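Local atomic coordinates of carboxysome assembly protein CcmN (Synechococcus elongatus, PDB entry 7D6C), a protein that is required for carboxysome formation, its N-terminal part, the domain described here, interacting with CcmM while its C-terminal peptide interacts with shell protein CcmK2. Residues R17-G22 with G35-A40; G57-A62 with G78-G83. All blocks are in the same frame, centred on the assembly; numbering follows the deposited sequence.

Contact 1 (R17-G22 with G35-A40)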
ATOM      1  N   ARG F  17      10.024  11.293   6.838  1.00 50.99           N
ATOM      2  CA  ARG F  17       9.011  12.292   6.604  1.00 52.37           C
ATOM      3  C   ARG F  17       8.005  11.812   5.574  1.00 50.84           C
ATOM      4  O   ARG F  17       8.326  11.031   4.671  1.00 53.89           O
ATOM      5  CB  ARG F  17       9.626  13.632   6.192  1.00 51.12           C
ATOM      6  CG  ARG F  17      10.410  13.655   4.967  1.00 53.77           C
ATOM      7  CD  ARG F  17      11.408  14.776   5.108  1.00 55.11           C
ATOM      8  NE  ARG F  17      12.366  14.484   6.172  1.00 56.67           N
ATOM      9  CZ  ARG F  17      13.557  15.078   6.298  1.00 57.80           C
ATOM     10  NH1 ARG F  17      13.941  16.004   5.420  1.00 52.20           N
ATOM     11  NH2 ARG F  17      14.355  14.761   7.322  1.00 53.02           N
ATOM     12  N   TYR F  18       6.769  12.263   5.771  1.00 49.73           N
ATOM     13  CA  TYR F  18       5.684  12.149   4.819  1.00 44.60           C
ATOM     14  C   TYR F  18       5.637  13.383   3.937  1.00 45.27           C
ATOM     15  O   TYR F  18       6.343  14.369   4.156  1.00 45.98           O
ATOM     16  CB  TYR F  18       4.354  11.968   5.530  1.00 48.99           C
ATOM     17  CG  TYR F  18       3.904  13.113   6.422  1.00 51.48           C
ATOM     18  CD1 TYR F  18       4.321  13.185   7.749  1.00 51.70           C
ATOM     19  CD2 TYR F  18       3.015  14.090   5.952  1.00 48.24           C
ATOM     20  CE1 TYR F  18       3.887  14.203   8.576  1.00 53.73           C
ATOM     21  CE2 TYR F  18       2.575  15.098   6.766  1.00 50.03           C
ATOM     22  CZ  TYR F  18       3.016  15.153   8.082  1.00 57.67           C
ATOM     23  OH  TYR F  18       2.593  16.166   8.914  1.00 65.40           O
ATOM     24  N   PHE F  19       4.774  13.320   2.934  1.00 45.80           N
ATOM     25  CA  PHE F  19       4.761  14.303   1.864  1.00 46.92           C
ATOM     26  C   PHE F  19       3.331  14.690   1.562  1.00 47.58           C
ATOM     27  O   PHE F  19       2.504  13.827   1.243  1.00 50.28           O
ATOM     28  CB  PHE F  19       5.421  13.738   0.612  1.00 51.97           C
ATOM     29  CG  PHE F  19       5.108  14.502  -0.646  1.00 49.75           C
ATOM     30  CD1 PHE F  19       3.943  14.249  -1.379  1.00 50.34           C
ATOM     31  CD2 PHE F  19       6.004  15.424  -1.129  1.00 45.63           C
ATOM     32  CE1 PHE F  19       3.667  14.927  -2.554  1.00 45.71           C
ATOM     33  CE2 PHE F  19       5.748  16.081  -2.295  1.00 48.76           C
ATOM     34  CZ  PHE F  19       4.570  15.842  -3.013  1.00 48.90           C
ATOM     35  N   ALA F  20       3.049  15.980   1.619  1.00 49.80           N
ATOM     36  CA  ALA F  20       1.749  16.488   1.225  1.00 47.75           C
ATOM     37  C   ALA F  20       1.882  17.284  -0.066  1.00 45.99           C
ATOM     38  O   ALA F  20       2.895  17.955  -0.311  1.00 45.46           O
ATOM     39  CB  ALA F  20       1.141  17.342   2.329  1.00 43.52           C
ATOM     40  N   SER F  21       0.867  17.186  -0.900  1.00 43.29           N
ATOM     41  CA  SER F  21       0.765  18.042  -2.064  1.00 44.51           C
ATOM     42  C   SER F  21      -0.708  18.326  -2.245  1.00 52.50           C
ATOM     43  O   SER F  21      -1.498  17.388  -2.428  1.00 49.98           O
ATOM     44  CB  SER F  21       1.343  17.384  -3.310  1.00 51.32           C
ATOM     45  OG  SER F  21       1.529  18.342  -4.328  1.00 60.07           O
ATOM     46  N   GLY F  22      -1.067  19.609  -2.166  1.00 48.89           N
ATOM     47  CA  GLY F  22      -2.425  20.046  -2.387  1.00 46.27           C
ATOM     48  C   GLY F  22      -2.867  20.933  -1.249  1.00 56.30           C
ATOM     49  O   GLY F  22      -2.043  21.631  -0.642  1.00 56.71           O
ATOM     50  N   GLY F  35       6.656   8.563   4.974  1.00 49.70           N
ATOM     51  CA  GLY F  35       6.344   7.969   3.701  1.00 51.38           C
ATOM     52  C   GLY F  35       4.876   7.923   3.371  1.00 50.06           C
ATOM     53  O   GLY F  35       4.504   7.393   2.309  1.00 48.26           O
ATOM     54  N   VAL F  36       4.021   8.464   4.236  1.00 48.51           N
ATOM     55  CA  VAL F  36       2.626   8.613   3.850  1.00 51.62           C
ATOM     56  C   VAL F  36       2.481   9.757   2.845  1.00 48.04           C
ATOM     57  O   VAL F  36       3.212  10.757   2.885  1.00 44.26           O
ATOM     58  CB  VAL F  36       1.755   8.804   5.094  1.00 50.93           C
ATOM     59  CG1 VAL F  36       0.365   9.274   4.703  1.00 49.33           C
ATOM     60  CG2 VAL F  36       1.694   7.494   5.852  1.00 51.40           C
ATOM     61  N   LEU F  37       1.568   9.584   1.899  1.00 47.51           N
ATOM     62  CA  LEU F  37       1.426  10.486   0.769  1.00 48.16           C
ATOM     63  C   LEU F  37       0.028  11.066   0.807  1.00 50.94           C
ATOM     64  O   LEU F  37      -0.940  10.358   0.494  1.00 50.48           O
ATOM     65  CB  LEU F  37       1.677   9.744  -0.537  1.00 51.41           C
ATOM     66  CG  LEU F  37       3.053   9.095  -0.572  1.00 52.84           C
ATOM     67  CD1 LEU F  37       3.200   8.190  -1.783  1.00 48.64           C
ATOM     68  CD2 LEU F  37       4.065  10.223  -0.574  1.00 52.95           C
ATOM     69  N   LEU F  38      -0.076  12.348   1.199  1.00 50.87           N
ATOM     70  CA  LEU F  38      -1.337  13.098   1.160  1.00 51.94           C
ATOM     71  C   LEU F  38      -1.362  13.964  -0.095  1.00 53.95           C
ATOM     72  O   LEU F  38      -0.646  14.969  -0.176  1.00 55.19           O
ATOM     73  CB  LEU F  38      -1.494  13.960   2.404  1.00 48.45           C
ATOM     74  CG  LEU F  38      -1.184  13.208   3.690  1.00 50.35           C
ATOM     75  CD1 LEU F  38      -1.493  14.053   4.904  1.00 43.22           C
ATOM     76  CD2 LEU F  38      -1.985  11.938   3.726  1.00 48.65           C
ATOM     77  N   ILE F  39      -2.184  13.578  -1.067  1.00 50.92           N
ATOM     78  CA  ILE F  39      -2.280  14.268  -2.346  1.00 49.86           C
ATOM     79  C   ILE F  39      -3.706  14.768  -2.509  1.00 53.39           C
ATOM     80  O   ILE F  39      -4.663  14.004  -2.314  1.00 51.48           O
ATOM     81  CB  ILE F  39      -1.874  13.347  -3.511  1.00 54.97           C
ATOM     82  CG1 ILE F  39      -0.413  12.959  -3.360  1.00 52.72           C
ATOM     83  CG2 ILE F  39      -2.059  14.022  -4.858  1.00 52.92           C
ATOM     84  CD1 ILE F  39      -0.237  11.744  -2.551  1.00 56.51           C
ATOM     85  N   ALA F  40      -3.851  16.051  -2.839  1.00 54.84           N
ATOM     86  CA  ALA F  40      -5.165  16.638  -3.101  1.00 55.54           C
ATOM     87  C   ALA F  40      -5.088  17.433  -4.399  1.00 56.51           C
ATOM     88  O   ALA F  40      -4.256  18.339  -4.528  1.00 56.23           O
ATOM     89  CB  ALA F  40      -5.635  17.515  -1.932  1.00 48.25           C
TER

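Contact 2 (G57-A62 with G78-G83)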
ATOM      1  N   GLY F  57       3.268   3.789   4.821  1.00 55.20           N
ATOM      2  CA  GLY F  57       2.885   3.424   3.468  1.00 56.90           C
ATOM      3  C   GLY F  57       1.461   3.742   3.060  1.00 56.21           C
ATOM      4  O   GLY F  57       0.993   3.223   2.039  1.00 52.39           O
ATOM      5  N   SER F  58       0.743   4.568   3.820  1.00 58.67           N
ATOM      6  CA  SER F  58      -0.620   4.886   3.426  1.00 53.33           C
ATOM      7  C   SER F  58      -0.594   5.964   2.358  1.00 48.36           C
ATOM      8  O   SER F  58       0.404   6.662   2.176  1.00 53.91           O
ATOM      9  CB  SER F  58      -1.451   5.326   4.629  1.00 51.40           C
ATOM     10  OG  SER F  58      -1.708   4.243   5.512  1.00 44.96           O
ATOM     11  N   VAL F  59      -1.678   6.055   1.600  1.00 45.62           N
ATOM     12  CA  VAL F  59      -1.758   7.041   0.529  1.00 49.10           C
ATOM     13  C   VAL F  59      -3.170   7.590   0.515  1.00 50.82           C
ATOM     14  O   VAL F  59      -4.130   6.836   0.319  1.00 52.50           O
ATOM     15  CB  VAL F  59      -1.403   6.464  -0.849  1.00 48.26           C
ATOM     16  CG1 VAL F  59      -1.742   7.479  -1.966  1.00 45.76           C
ATOM     17  CG2 VAL F  59       0.072   6.057  -0.896  1.00 49.39           C
ATOM     18  N   ILE F  60      -3.301   8.889   0.742  1.00 44.53           N
ATOM     19  CA  ILE F  60      -4.587   9.567   0.706  1.00 53.99           C
ATOM     20  C   ILE F  60      -4.582  10.466  -0.515  1.00 52.92           C
ATOM     21  O   ILE F  60      -3.762  11.391  -0.605  1.00 54.62           O
ATOM     22  CB  ILE F  60      -4.842  10.375   1.988  1.00 52.00           C
ATOM     23  CG1 ILE F  60      -4.466   9.550   3.223  1.00 49.33           C
ATOM     24  CG2 ILE F  60      -6.283  10.787   2.054  1.00 47.01           C
ATOM     25  CD1 ILE F  60      -5.413   8.399   3.529  1.00 51.06           C
ATOM     26  N   HIS F  61      -5.476  10.196  -1.466  1.00 49.77           N
ATOM     27  CA  HIS F  61      -5.530  10.981  -2.696  1.00 54.08           C
ATOM     28  C   HIS F  61      -6.952  11.482  -2.922  1.00 56.17           C
ATOM     29  O   HIS F  61      -7.836  10.705  -3.305  1.00 54.90           O
ATOM     30  CB  HIS F  61      -5.039  10.169  -3.886  1.00 51.49           C
ATOM     31  CG  HIS F  61      -4.903  10.974  -5.132  1.00 53.95           C
ATOM     32  ND1 HIS F  61      -4.767  10.405  -6.377  1.00 58.25           N
ATOM     33  CD2 HIS F  61      -4.898  12.313  -5.327  1.00 59.42           C
ATOM     34  CE1 HIS F  61      -4.676  11.358  -7.287  1.00 62.14           C
ATOM     35  NE2 HIS F  61      -4.753  12.526  -6.676  1.00 60.37           N
ATOM     36  N   ALA F  62      -7.172  12.780  -2.692  1.00 59.04           N
ATOM     37  CA  ALA F  62      -8.505  13.365  -2.789  1.00 56.31           C
ATOM     38  C   ALA F  62      -8.764  13.793  -4.222  1.00 59.94           C
ATOM     39  O   ALA F  62      -7.912  14.436  -4.846  1.00 60.23           O
ATOM     40  CB  ALA F  62      -8.657  14.547  -1.841  1.00 50.90           C
ATOM     41  N   GLY F  78      -0.335   1.126   4.857  1.00 52.02           N
ATOM     42  CA  GLY F  78      -0.753   0.901   3.478  1.00 52.55           C
ATOM     43  C   GLY F  78      -2.235   1.050   3.168  1.00 52.09           C
ATOM     44  O   GLY F  78      -2.706   0.515   2.162  1.00 52.68           O
ATOM     45  N   VAL F  79      -2.993   1.757   4.002  1.00 56.76           N
ATOM     46  CA  VAL F  79      -4.361   2.093   3.636  1.00 54.86           C
ATOM     47  C   VAL F  79      -4.347   3.067   2.460  1.00 52.57           C
ATOM     48  O   VAL F  79      -3.493   3.965   2.376  1.00 51.12           O
ATOM     49  CB  VAL F  79      -5.087   2.670   4.859  1.00 52.85           C
ATOM     50  CG1 VAL F  79      -6.507   3.145   4.498  1.00 52.76           C
ATOM     51  CG2 VAL F  79      -5.128   1.621   5.926  1.00 50.97           C
ATOM     52  N   LEU F  80      -5.288   2.884   1.532  1.00 49.35           N
ATOM     53  CA  LEU F  80      -5.356   3.687   0.316  1.00 50.11           C
ATOM     54  C   LEU F  80      -6.748   4.294   0.168  1.00 49.94           C
ATOM     55  O   LEU F  80      -7.744   3.566   0.079  1.00 51.55           O
ATOM     56  CB  LEU F  80      -5.018   2.836  -0.898  1.00 47.70           C
ATOM     57  CG  LEU F  80      -5.340   3.567  -2.178  1.00 47.80           C
ATOM     58  CD1 LEU F  80      -4.261   4.587  -2.399  1.00 50.05           C
ATOM     59  CD2 LEU F  80      -5.418   2.587  -3.316  1.00 50.61           C
ATOM     60  N   ILE F  81      -6.823   5.620   0.127  1.00 48.66           N
ATOM     61  CA  ILE F  81      -8.103   6.319   0.017  1.00 54.98           C
ATOM     62  C   ILE F  81      -8.050   7.256  -1.188  1.00 54.08           C
ATOM     63  O   ILE F  81      -7.337   8.270  -1.167  1.00 53.61           O
ATOM     64  CB  ILE F  81      -8.463   7.086   1.299  1.00 51.45           C
ATOM     65  CG1 ILE F  81      -8.603   6.114   2.476  1.00 50.75           C
ATOM     66  CG2 ILE F  81      -9.764   7.753   1.123  1.00 48.34           C
ATOM     67  CD1 ILE F  81      -8.809   6.786   3.831  1.00 45.13           C
ATOM     68  N   VAL F  82      -8.798   6.912  -2.236  1.00 54.07           N
ATOM     69  CA  VAL F  82      -8.863   7.676  -3.474  1.00 56.07           C
ATOM     70  C   VAL F  82     -10.292   8.138  -3.669  1.00 58.43           C
ATOM     71  O   VAL F  82     -11.226   7.354  -3.452  1.00 60.70           O
ATOM     72  CB  VAL F  82      -8.428   6.842  -4.692  1.00 57.01           C
ATOM     73  CG1 VAL F  82      -8.650   7.643  -5.971  1.00 60.18           C
ATOM     74  CG2 VAL F  82      -6.994   6.414  -4.556  1.00 57.63           C
ATOM     75  N   GLY F  83     -10.467   9.396  -4.101  1.00 57.72           N
ATOM     76  CA  GLY F  83     -11.791   9.888  -4.465  1.00 57.82           C
ATOM     77  C   GLY F  83     -12.303  10.885  -3.461  1.00 57.78           C
ATOM     78  O   GLY F  83     -11.558  11.823  -3.161  1.00 60.42           O
TER

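Contact 1 (R17-G22 with G35-A40)
Phe-19 and Leu-37 meet on one face of the sheet, where CD2 of Leu-37 lies 3.9 Å from CB of Phe-19 and also reaches ring atom CD1. The two side chains cross obliquely. Phe-19 CG stands anti to the backbone N (chi1 163°); its ring meets a ring of a chain of another protein, the planes about 80° apart. An aromatic suits this place, since one broad apolar group serves both the neighbouring coil and the partner. On the opposite face Ala-20 CB sits 4.3 Å from Leu-38 CB; Leu-38 turns inward, where it packs on Ile-46 and Ile-48. Tyr-18 stands before the strand, its CB 4.1 Å from Val-36 CB, and its side chain also touches Ile-26. Backbone bonds of a parallel ladder run between these side chains: Phe-19 N gives its hydrogen to Val-36 O (3.0 Å), and Ser-21 N to Leu-38 O (2.8 Å). Before the strands begin, Arg-17 O takes two hydrogen bonds, from Gly-35 N, 56° above the carbonyl plane, and from Ser-15 OG. Glycine suits positions 35 and 22 because a CB would jam against the preceding carbonyl O, and at Gly-22 also against Ala-40 O. The chemistry implies that alignment rests on the backbone ladder, while side chains on the Phe-19, Leu-37 and Ile-39 face also meet the other protein.

Contact 2 (G57-A62 with G78-G83)
Ser-58 OG accepts a weak hydrogen bond from Val-79 N (3.2 Å, bent to 129° at the hydrogen) and itself donates to Gly-55 O. Serine suits this corner because its short hydroxyl, set beside its own backbone N (chi1 -70°), can link one turn to the next while still holding the turn before its strand. At the same corner Gly-78 CA approaches Gly-57 O at 3.2 Å in a CA-H...O contact; both glycines have positive phi. The carbonyls of Gly-57 and Gly-78 are each bonded by a basic side chain of another protein.

Beyond the turn the two strands run parallel, held by four backbone bonds. The shortest joins His-61 N to Ile-81 O at 2.7 Å; at the far end Gly-83 N reaches His-61 O at 3.0 Å. Such stacking of equivalent strands in successive coils, with sharp corners between flat faces, is consistent with a left-handed parallel beta-helix, as in hexapeptide-repeat proteins.

Ile-60 and Ile-81 point into the coil, lying side by side with their CD1 atoms 3.8 Å apart, and Ile-67 on strand 66-69 packs against both. Branched aliphatics of matching shape suit a stacked interior. On the outward face Leu-80 and Val-59 also lie side by side, pointing the same way; chi2 of Leu-80 (76°) brings its CD1 within 3.8 Å of Val-59 CB. A basic side chain of the other protein packs on Leu-80. Farther along, the His-61 ring meets a ring of the other protein with planes about 70° apart; NE2 is hydrogen-bonded to Glu-41 OE1 and ND1 to a polar side chain of that protein, so both ring nitrogens are satisfied.

In the fold
Contacts 1 and 2 each join strands of two successive coils within one parallel sheet. They adjoin directly, since strand 37-40 pairs with strand 59-63 through bonds such as the probable one from Ile-39 N to Ile-60 O, and Leu-38 packs on Ile-60. Contact 1 holds an outermost strand of this sheet within the chain, 19-21, and is only partly buried: Ala-20 and Gly-22 remain exposed. Contact 2 lies near the middle of the chain and is almost wholly buried. Both turn one face to another protein, but contact 1 meets it mainly through apolar packing and an aromatic ring, whereas contact 2 adds hydrogen bonds to the carbonyls of Gly-57 and Gly-78 and at His-61.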